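Local coordinates for protein fructose-bisphosphate aldolase (PDB 4TR9) that belongs to the class I fructose-bisphosphate aldolases, enzymes built on a TIM barrel, and binds N'-[(E)-(2,4-dichlorophenyl)methylidene]-3,4-dihydroxybenzohydrazide in a pocket of that barrel, at residues Ala26-Gln31 against Asn107-Ile112; Ser80-Phe85 against Asn101-Glu106. All coordinates share one frame; numbering follows the deposited sequence.

Contact 1 of 2, residues Ala26-Gln31 against Asn107-Ile112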
ATOM      1  N   ALA A  26     -28.813  -9.186   1.824  1.00 40.11           N
ATOM      2  CA  ALA A  26     -28.209  -8.334   0.805  1.00 38.09           C
ATOM      3  C   ALA A  26     -28.903  -8.484  -0.547  1.00 39.77           C
ATOM      4  O   ALA A  26     -29.186  -7.493  -1.219  1.00 39.69           O
ATOM      5  CB  ALA A  26     -26.727  -8.645   0.671  1.00 40.46           C
ATOM      6  N   GLN A  27     -29.174  -9.724  -0.938  1.00 34.26           N
ATOM      7  CA  GLN A  27     -29.837  -9.997  -2.209  1.00 39.53           C
ATOM      8  C   GLN A  27     -31.306  -9.587  -2.160  1.00 42.57           C
ATOM      9  O   GLN A  27     -31.877  -9.159  -3.163  1.00 55.22           O
ATOM     10  CB  GLN A  27     -29.710 -11.480  -2.570  1.00 50.35           C
ATOM     11  CG  GLN A  27     -30.367 -11.867  -3.888  1.00 71.82           C
ATOM     12  CD  GLN A  27     -29.712 -11.209  -5.090  1.00 87.84           C
ATOM     13  OE1 GLN A  27     -28.525 -10.884  -5.066  1.00 86.81           O
ATOM     14  NE2 GLN A  27     -30.487 -11.010  -6.149  1.00 82.73           N
ATOM     15  N   LYS A  28     -31.906  -9.713  -0.981  1.00 48.03           N
ATOM     16  CA  LYS A  28     -33.316  -9.394  -0.793  1.00 45.77           C
ATOM     17  C   LYS A  28     -33.561  -7.887  -0.842  1.00 42.45           C
ATOM     18  O   LYS A  28     -34.621  -7.436  -1.277  1.00 45.50           O
ATOM     19  CB  LYS A  28     -33.810  -9.978   0.532  1.00 44.47           C
ATOM     20  CG  LYS A  28     -35.306  -9.859   0.770  1.00 48.81           C
ATOM     21  CD  LYS A  28     -35.759 -10.843   1.841  1.00 64.86           C
ATOM     22  CE  LYS A  28     -34.867 -10.774   3.073  1.00 62.47           C
ATOM     23  NZ  LYS A  28     -35.211 -11.816   4.081  1.00 67.51           N
ATOM     24  N   LEU A  29     -32.573  -7.113  -0.402  1.00 45.52           N
ATOM     25  CA  LEU A  29     -32.665  -5.657  -0.444  1.00 41.15           C
ATOM     26  C   LEU A  29     -32.603  -5.139  -1.877  1.00 40.58           C
ATOM     27  O   LEU A  29     -33.122  -4.065  -2.181  1.00 36.70           O
ATOM     28  CB  LEU A  29     -31.549  -5.023   0.389  1.00 37.96           C
ATOM     29  CG  LEU A  29     -31.720  -5.065   1.907  1.00 36.31           C
ATOM     30  CD1 LEU A  29     -30.486  -4.508   2.600  1.00 33.21           C
ATOM     31  CD2 LEU A  29     -32.963  -4.295   2.320  1.00 33.18           C
ATOM     32  N   VAL A  30     -31.964  -5.904  -2.755  1.00 42.23           N
ATOM     33  CA  VAL A  30     -31.874  -5.538  -4.162  1.00 41.81           C
ATOM     34  C   VAL A  30     -32.721  -6.477  -5.017  1.00 46.63           C
ATOM     35  O   VAL A  30     -32.378  -6.772  -6.163  1.00 46.13           O
ATOM     36  CB  VAL A  30     -30.413  -5.553  -4.661  1.00 43.30           C
ATOM     37  CG1 VAL A  30     -29.625  -4.420  -4.020  1.00 32.98           C
ATOM     38  CG2 VAL A  30     -29.759  -6.896  -4.374  1.00 42.82           C
ATOM     39  N   GLN A  31     -33.832  -6.937  -4.447  1.00 53.60           N
ATOM     40  CA  GLN A  31     -34.761  -7.816  -5.151  1.00 49.37           C
ATOM     41  C   GLN A  31     -35.304  -7.119  -6.395  1.00 49.70           C
ATOM     42  O   GLN A  31     -35.366  -5.890  -6.444  1.00 43.71           O
ATOM     43  CB  GLN A  31     -35.905  -8.239  -4.223  1.00 59.75           C
ATOM     44  CG  GLN A  31     -36.694  -9.452  -4.700  1.00 81.33           C
ATOM     45  CD  GLN A  31     -37.732  -9.913  -3.691  1.00 80.44           C
ATOM     46  OE1 GLN A  31     -38.002  -9.231  -2.701  1.00 71.39           O
ATOM     47  NE2 GLN A  31     -38.316 -11.081  -3.936  1.00 78.50           N
ATOM     48  N   ASN A 107     -43.485  -5.835   4.407  1.00 56.78           N
ATOM     49  CA  ASN A 107     -42.363  -6.603   3.866  1.00 53.07           C
ATOM     50  C   ASN A 107     -41.118  -5.736   3.665  1.00 43.35           C
ATOM     51  O   ASN A 107     -40.293  -6.002   2.792  1.00 44.52           O
ATOM     52  CB  ASN A 107     -42.769  -7.275   2.546  1.00 69.96           C
ATOM     53  CG  ASN A 107     -41.802  -8.363   2.113  1.00 75.54           C
ATOM     54  OD1 ASN A 107     -41.100  -8.953   2.935  1.00 60.14           O
ATOM     55  ND2 ASN A 107     -41.757  -8.631   0.812  1.00 58.11           N
ATOM     56  N   ILE A 108     -40.988  -4.696   4.481  1.00 42.70           N
ATOM     57  CA  ILE A 108     -39.861  -3.778   4.368  1.00 33.24           C
ATOM     58  C   ILE A 108     -38.829  -4.028   5.464  1.00 34.16           C
ATOM     59  O   ILE A 108     -39.158  -4.038   6.652  1.00 38.39           O
ATOM     60  CB  ILE A 108     -40.322  -2.310   4.426  1.00 33.95           C
ATOM     61  CG1 ILE A 108     -41.323  -2.022   3.304  1.00 33.89           C
ATOM     62  CG2 ILE A 108     -39.130  -1.370   4.324  1.00 30.32           C
ATOM     63  CD1 ILE A 108     -41.817  -0.593   3.274  1.00 39.59           C
ATOM     64  N   ILE A 109     -37.581  -4.229   5.055  1.00 39.87           N
ATOM     65  CA  ILE A 109     -36.494  -4.502   5.987  1.00 35.64           C
ATOM     66  C   ILE A 109     -35.976  -3.222   6.638  1.00 40.91           C
ATOM     67  O   ILE A 109     -35.557  -2.296   5.946  1.00 41.35           O
ATOM     68  CB  ILE A 109     -35.322  -5.211   5.286  1.00 32.85           C
ATOM     69  CG1 ILE A 109     -35.803  -6.492   4.603  1.00 32.13           C
ATOM     70  CG2 ILE A 109     -34.214  -5.518   6.276  1.00 32.87           C
ATOM     71  CD1 ILE A 109     -34.718  -7.212   3.834  1.00 32.56           C
ATOM     72  N   PRO A 110     -36.006  -3.170   7.979  1.00 33.56           N
ATOM     73  CA  PRO A 110     -35.512  -2.015   8.737  1.00 38.94           C
ATOM     74  C   PRO A 110     -34.001  -1.828   8.608  1.00 34.92           C
ATOM     75  O   PRO A 110     -33.243  -2.791   8.731  1.00 27.76           O
ATOM     76  CB  PRO A 110     -35.893  -2.353  10.183  1.00 42.69           C
ATOM     77  CG  PRO A 110     -36.972  -3.384  10.071  1.00 52.21           C
ATOM     78  CD  PRO A 110     -36.625  -4.177   8.855  1.00 44.80           C
ATOM     79  N   GLY A 111     -33.577  -0.592   8.361  1.00 36.97           N
ATOM     80  CA  GLY A 111     -32.166  -0.263   8.281  1.00 33.09           C
ATOM     81  C   GLY A 111     -31.819   0.849   9.247  1.00 40.04           C
ATOM     82  O   GLY A 111     -32.702   1.575   9.701  1.00 48.79           O
ATOM     83  N   ILE A 112     -30.538   0.992   9.564  1.00 38.57           N
ATOM     84  CA  ILE A 112     -30.121   1.975  10.556  1.00 36.18           C
ATOM     85  C   ILE A 112     -28.838   2.711  10.165  1.00 35.51           C
ATOM     86  O   ILE A 112     -27.860   2.106   9.723  1.00 33.57           O
ATOM     87  CB  ILE A 112     -29.934   1.309  11.942  1.00 38.38           C
ATOM     88  CG1 ILE A 112     -29.485   2.336  12.985  1.00 44.95           C
ATOM     89  CG2 ILE A 112     -28.959   0.141  11.861  1.00 33.18           C
ATOM     90  CD1 ILE A 112     -30.496   3.431  13.239  1.00 52.63           C
TER
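Ile109 meets Lys28 and Leu29 through saturated carbons alone, so no ring, amide or guanidinium plane takes part across this contact; flat groups enter from outside the two segments, where the side chain of Phe150 on strand 150-157 touches both Leu29 and Ile109, and Arg149 touches Ile109. The work is done by CD1 of Ile109. With CG1 beside the backbone N (chi1 -56°) and the chain then extended at chi2, this methyl becomes the far end of the side chain and reaches the last turn of helix 16-29. There it settles between two neighbours: Lys28 CE lies 3.6 Å from Ile109 CD1, and Leu29 CD2 lies 3.7 Å from the same methyl. Leu29 CD2 also comes 3.9 Å from Ile109 CB, so this branch lies against the stem of the isoleucine as well as its end. Lys28 crosses at a slant, and a bend in its chain (chi3 49°) brings CE over the methyl, while NZ stands farther off, 4.6 Å from Ile109 CD1. Each residue type fits its place: leucine fills the buried side, and lysine screens the outer side with methylenes while carrying its amine away. The cohesion between these side chains is therefore apolar and van der Waals in kind, joining the helix end to the start of a barrel strand.

Contact 2 of 2, residues Ser80-Phe85 against Asn101-Glu106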
ATOM      1  N   SER A  80     -37.773  -2.358  -0.780  1.00 36.55           N
ATOM      2  CA  SER A  80     -37.317  -3.576  -0.120  1.00 38.00           C
ATOM      3  C   SER A  80     -36.860  -3.288   1.303  1.00 38.71           C
ATOM      4  O   SER A  80     -37.018  -4.118   2.199  1.00 42.34           O
ATOM      5  CB  SER A  80     -36.179  -4.221  -0.912  1.00 43.15           C
ATOM      6  OG  SER A  80     -35.046  -3.370  -0.958  1.00 34.18           O
ATOM      7  N   GLY A  81     -36.288  -2.107   1.505  1.00 35.59           N
ATOM      8  CA  GLY A  81     -35.782  -1.723   2.807  1.00 28.68           C
ATOM      9  C   GLY A  81     -35.821  -0.227   3.037  1.00 33.97           C
ATOM     10  O   GLY A  81     -35.798   0.559   2.091  1.00 32.57           O
ATOM     11  N   ALA A  82     -35.883   0.166   4.304  1.00 34.21           N
ATOM     12  CA  ALA A  82     -35.899   1.577   4.671  1.00 37.76           C
ATOM     13  C   ALA A  82     -34.875   1.860   5.763  1.00 38.38           C
ATOM     14  O   ALA A  82     -34.885   1.224   6.817  1.00 37.88           O
ATOM     15  CB  ALA A  82     -37.290   1.994   5.121  1.00 40.50           C
ATOM     16  N   ILE A  83     -33.991   2.817   5.503  1.00 38.60           N
ATOM     17  CA  ILE A  83     -32.953   3.180   6.459  1.00 40.71           C
ATOM     18  C   ILE A  83     -33.489   4.185   7.470  1.00 40.38           C
ATOM     19  O   ILE A  83     -34.041   5.218   7.093  1.00 42.36           O
ATOM     20  CB  ILE A  83     -31.720   3.772   5.756  1.00 41.23           C
ATOM     21  CG1 ILE A  83     -31.360   2.943   4.520  1.00 37.55           C
ATOM     22  CG2 ILE A  83     -30.545   3.851   6.720  1.00 42.51           C
ATOM     23  CD1 ILE A  83     -30.202   3.503   3.726  1.00 42.51           C
ATOM     24  N   LEU A  84     -33.325   3.880   8.753  1.00 38.48           N
ATOM     25  CA  LEU A  84     -33.856   4.733   9.809  1.00 39.38           C
ATOM     26  C   LEU A  84     -32.755   5.453  10.574  1.00 47.19           C
ATOM     27  O   LEU A  84     -31.600   5.024  10.578  1.00 46.45           O
ATOM     28  CB  LEU A  84     -34.696   3.914  10.794  1.00 44.09           C
ATOM     29  CG  LEU A  84     -35.657   2.860  10.243  1.00 42.19           C
ATOM     30  CD1 LEU A  84     -36.459   2.230  11.373  1.00 42.53           C
ATOM     31  CD2 LEU A  84     -36.576   3.457   9.200  1.00 41.70           C
ATOM     32  N   PHE A  85     -33.121   6.555  11.218  1.00 44.10           N
ATOM     33  CA  PHE A  85     -32.246   7.209  12.180  1.00 47.66           C
ATOM     34  C   PHE A  85     -32.430   6.508  13.520  1.00 48.99           C
ATOM     35  O   PHE A  85     -33.418   5.797  13.713  1.00 44.45           O
ATOM     36  CB  PHE A  85     -32.562   8.704  12.284  1.00 53.67           C
ATOM     37  CG  PHE A  85     -31.544   9.491  13.062  1.00 62.62           C
ATOM     38  CD1 PHE A  85     -30.320   9.813  12.498  1.00 64.87           C
ATOM     39  CD2 PHE A  85     -31.815   9.918  14.352  1.00 66.22           C
ATOM     40  CE1 PHE A  85     -29.382  10.539  13.209  1.00 66.18           C
ATOM     41  CE2 PHE A  85     -30.881  10.646  15.068  1.00 71.89           C
ATOM     42  CZ  PHE A  85     -29.664  10.956  14.496  1.00 71.80           C
ATOM     43  N   ASN A 101     -42.667  -2.004  13.264  1.00 43.95           N
ATOM     44  CA  ASN A 101     -43.780  -2.887  12.933  1.00 43.66           C
ATOM     45  C   ASN A 101     -44.499  -2.469  11.653  1.00 42.50           C
ATOM     46  O   ASN A 101     -45.062  -3.309  10.950  1.00 43.05           O
ATOM     47  CB  ASN A 101     -44.775  -2.947  14.093  1.00 53.90           C
ATOM     48  CG  ASN A 101     -44.221  -3.684  15.296  1.00 60.19           C
ATOM     49  OD1 ASN A 101     -43.279  -4.467  15.178  1.00 59.97           O
ATOM     50  ND2 ASN A 101     -44.810  -3.444  16.460  1.00 69.82           N
ATOM     51  N   LEU A 102     -44.479  -1.174  11.353  1.00 46.97           N
ATOM     52  CA  LEU A 102     -45.070  -0.670  10.118  1.00 42.74           C
ATOM     53  C   LEU A 102     -44.312  -1.204   8.907  1.00 39.61           C
ATOM     54  O   LEU A 102     -44.898  -1.454   7.855  1.00 43.15           O
ATOM     55  CB  LEU A 102     -45.074   0.859  10.102  1.00 48.23           C
ATOM     56  CG  LEU A 102     -45.886   1.563  11.191  1.00 56.55           C
ATOM     57  CD1 LEU A 102     -45.800   3.073  11.030  1.00 54.56           C
ATOM     58  CD2 LEU A 102     -47.334   1.099  11.171  1.00 60.73           C
ATOM     59  N   LEU A 103     -43.004  -1.379   9.068  1.00 54.48           N
ATOM     60  CA  LEU A 103     -42.163  -1.904   8.000  1.00 44.92           C
ATOM     61  C   LEU A 103     -42.322  -3.413   7.870  1.00 46.43           C
ATOM     62  O   LEU A 103     -42.289  -3.957   6.766  1.00 44.94           O
ATOM     63  CB  LEU A 103     -40.696  -1.550   8.252  1.00 42.70           C
ATOM     64  CG  LEU A 103     -40.361  -0.058   8.313  1.00 39.98           C
ATOM     65  CD1 LEU A 103     -38.888   0.146   8.625  1.00 32.37           C
ATOM     66  CD2 LEU A 103     -40.737   0.628   7.009  1.00 33.39           C
ATOM     67  N   HIS A 104     -42.494  -4.085   9.005  1.00 46.21           N
ATOM     68  CA  HIS A 104     -42.665  -5.534   9.028  1.00 47.09           C
ATOM     69  C   HIS A 104     -43.936  -5.961   8.303  1.00 49.25           C
ATOM     70  O   HIS A 104     -43.958  -6.985   7.620  1.00 42.47           O
ATOM     71  CB  HIS A 104     -42.692  -6.048  10.470  1.00 50.05           C
ATOM     72  CG  HIS A 104     -41.352  -6.047  11.137  1.00 55.39           C
ATOM     73  ND1 HIS A 104     -41.185  -6.354  12.471  1.00 64.82           N
ATOM     74  CD2 HIS A 104     -40.114  -5.784  10.654  1.00 49.21           C
ATOM     75  CE1 HIS A 104     -39.903  -6.278  12.781  1.00 54.72           C
ATOM     76  NE2 HIS A 104     -39.231  -5.933  11.697  1.00 46.92           N
ATOM     77  N   ASN A 105     -44.992  -5.171   8.456  1.00 43.75           N
ATOM     78  CA  ASN A 105     -46.271  -5.477   7.827  1.00 48.00           C
ATOM     79  C   ASN A 105     -46.235  -5.259   6.319  1.00 46.47           C
ATOM     80  O   ASN A 105     -47.033  -5.836   5.580  1.00 49.71           O
ATOM     81  CB  ASN A 105     -47.384  -4.632   8.449  1.00 52.86           C
ATOM     82  CG  ASN A 105     -47.552  -4.893   9.934  1.00 69.52           C
ATOM     83  OD1 ASN A 105     -47.267  -5.986  10.422  1.00 63.45           O
ATOM     84  ND2 ASN A 105     -48.018  -3.884  10.663  1.00 73.48           N
ATOM     85  N   GLU A 106     -45.303  -4.429   5.865  1.00 52.52           N
ATOM     86  CA  GLU A 106     -45.196  -4.110   4.447  1.00 50.79           C
ATOM     87  C   GLU A 106     -43.993  -4.773   3.785  1.00 46.48           C
ATOM     88  O   GLU A 106     -43.540  -4.323   2.732  1.00 44.17           O
ATOM     89  CB  GLU A 106     -45.124  -2.594   4.252  1.00 53.91           C
ATOM     90  CG  GLU A 106     -46.478  -1.921   4.113  1.00 58.08           C
ATOM     91  CD  GLU A 106     -47.138  -2.215   2.779  1.00 64.09           C
ATOM     92  OE1 GLU A 106     -46.424  -2.618   1.836  1.00 53.10           O
ATOM     93  OE2 GLU A 106     -48.370  -2.043   2.674  1.00 69.46           O
TER
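Leu103 turns its forked end toward strand 79-84 and divides it between two residues of the same strand face. Its CD2 branch rests against the methyl of Ala82, with Leu103 CD2 4.2 Å from Ala82 CB, while the other branch meets Leu84 end on, Leu103 CD1 being 4.1 Å from Leu84 CD2. Ala82, by contrast, offers only a short methyl. The three residue types suit this spacing: the small alanine is consistent with the close approach here, where Ala82 CA and Leu103 CA are 7.9 Å apart, and the longer Leu84 extends to cover the second branch of Leu103. Leu103 holds CG beside the backbone N (chi1 -61°), with the chain continuing outward from the helix so that both methyls face the strand. All three residues are buried and the contact is purely apolar. Phe70 of helix 59-70 touches Ala82, Leu84 and Leu103, closing the group from a second helix, and Ile108 adds a further apolar contact to Leu103. Ile83, between the two contact residues, points the other way, packing on Ile36, Phe150 and Lys152 inside the barrel. The contact therefore belongs to the outer layer of the TIM barrel, where helices 59-70 and 99-105 pack against strand 79-84.

From the N terminus, the chain first leaves helix 16-29 at residues 26-31, passes through strand 35-39 and helices 43-52 and 59-70, and reaches strand 79-84. Helix 99-105 then folds back on that strand, so contact 2 closes a short loop of 15 residues. Directly afterwards the chain enters 107-112, where contact 1 closes the longer loop begun at 26-31, with contact 2 nested inside it. Strands 79-84 and 109-113 are parallel neighbours linked by helix 99-105, a beta-alpha-beta crossover; Gly111 makes backbone hydrogen bonds with Ala82 and, probably, Leu84. Contact 2 packs the helix of this unit against the outer face of the sheet; contact 1 joins its second strand to the N-terminal helix.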